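Local coordinates for protein D-isomer specific 2-hydroxyacid dehydrogenase NAD-binding (Xanthobacter autotrophicus, PDB 4XA8) that probably works as an NAD(P)-dependent oxidoreductase of the D-isomer specific 2-hydroxyacid dehydrogenase family, with a Rossmann-type domain for the dinucleotide, at residues V238-E241 against A242-I245. Sequence-based numbering, arbitrary orientation.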
loop_
_atom_site.group_PDB
_atom_site.type_symbol
_atom_site.label_atom_id
_atom_site.label_comp_id
_atom_site.label_asym_id
_atom_site.label_seq_id
_atom_site.Cartn_x
_atom_site.Cartn_y
_atom_site.Cartn_z
ATOM N N VAL A 238 13.914 14.230 -13.350
ATOM C CA VAL A 238 14.309 12.973 -14.028
ATOM C C VAL A 238 13.245 12.703 -15.077
ATOM O O VAL A 238 13.479 12.068 -16.102
ATOM C CB VAL A 238 14.368 11.764 -13.036
ATOM C CG1 VAL A 238 14.320 10.443 -13.787
ATOM C CG2 VAL A 238 15.633 11.845 -12.191
ATOM N N VAL A 239 12.044 13.167 -14.780
ATOM C CA VAL A 239 10.907 12.994 -15.632
ATOM C C VAL A 239 10.567 14.324 -16.267
ATOM O O VAL A 239 10.570 15.355 -15.590
ATOM C CB VAL A 239 9.724 12.426 -14.829
ATOM C CG1 VAL A 239 8.492 12.317 -15.696
ATOM C CG2 VAL A 239 10.084 11.045 -14.300
ATOM N N ASP A 240 10.314 14.309 -17.575
ATOM C CA ASP A 240 9.782 15.488 -18.261
ATOM C C ASP A 240 8.301 15.627 -17.931
ATOM O O ASP A 240 7.498 14.831 -18.381
ATOM C CB ASP A 240 9.966 15.337 -19.779
ATOM C CG ASP A 240 9.662 16.599 -20.536
ATOM O OD1 ASP A 240 8.479 16.930 -20.725
ATOM O OD2 ASP A 240 10.612 17.262 -20.969
ATOM N N GLU A 241 7.940 16.612 -17.125
ATOM C CA GLU A 241 6.586 16.689 -16.590
ATOM C C GLU A 241 5.577 16.949 -17.710
ATOM O O GLU A 241 4.508 16.351 -17.723
ATOM C CB GLU A 241 6.490 17.765 -15.505
ATOM C CG GLU A 241 5.213 17.731 -14.662
ATOM C CD GLU A 241 5.381 18.369 -13.271
ATOM O OE1 GLU A 241 4.741 19.421 -12.995
ATOM O OE2 GLU A 241 6.131 17.792 -12.445
ATOM N N ALA A 242 5.949 17.788 -18.679
ATOM C CA ALA A 242 5.083 18.098 -19.797
ATOM C C ALA A 242 4.754 16.814 -20.547
ATOM O O ALA A 242 3.587 16.528 -20.831
ATOM C CB ALA A 242 5.729 19.121 -20.716
ATOM N N ALA A 243 5.768 16.015 -20.820
ATOM C CA ALA A 243 5.573 14.766 -21.567
ATOM C C ALA A 243 4.733 13.748 -20.783
ATOM O O ALA A 243 3.940 13.015 -21.358
ATOM C CB ALA A 243 6.920 14.151 -21.949
ATOM N N LEU A 244 4.948 13.693 -19.477
ATOM C CA LEU A 244 4.138 12.848 -18.589
ATOM C C LEU A 244 2.645 13.225 -18.647
ATOM O O LEU A 244 1.768 12.379 -18.796
ATOM C CB LEU A 244 4.675 12.916 -17.140
ATOM C CG LEU A 244 3.847 12.116 -16.112
ATOM C CD1 LEU A 244 3.858 10.630 -16.389
ATOM C CD2 LEU A 244 4.337 12.357 -14.679
ATOM N N ILE A 245 2.350 14.498 -18.548
ATOM C CA ILE A 245 0.968 14.935 -18.621
ATOM C C ILE A 245 0.360 14.568 -19.945
ATOM O O ILE A 245 -0.781 14.119 -19.984
ATOM C CB ILE A 245 0.853 16.446 -18.349
ATOM C CG1 ILE A 245 1.079 16.689 -16.846
ATOM C CG2 ILE A 245 -0.511 16.990 -18.754
ATOM C CD1 ILE A 245 1.540 18.093 -16.539
#
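Asp240 reaches forward over the first turn of helix 241-250, and its OD1 accepts from Ala243 N at 2.9 Å. The N-H points at the oxygen with an angle of 155°, and the lone pair used is the anti one, facing away from OD2. With CG anti to the backbone N (chi1 -170°), the carboxylate lies beside the residue's own carbonyl, close enough for OD1 to graze the methyl of Ala243, CB, at 3.4 Å. Asp240 is thus the N-cap, and its negative charge probably interacts favourably with the helix dipole. An alanine here has no carboxylate to accept from Ala243 N, and would probably leave that N-H at the first turn without its capping partner. The same residue also supplies the first i to i+4 acceptor: Leu244 N to Asp240 O is 3.0 Å and nearly straight, at 162°. The cap follows strand 228-232 of the parallel Rossmann-type sheet, where the chain turns into the helix leading to strand 253-258. On the inner side, Val239 CG1 meets Leu244 CB obliquely at 4.1 Å, and both side chains also touch Phe230 of strand 228-232. Glu241 projects elsewhere: its extended chain crosses Ile245, CG lying 4.1 Å from CD1, while OE2 accepts from Glu262 N. One turn of backbone joins this second pair, with Ile245 N bonded to Glu241 O at 3.0 Å.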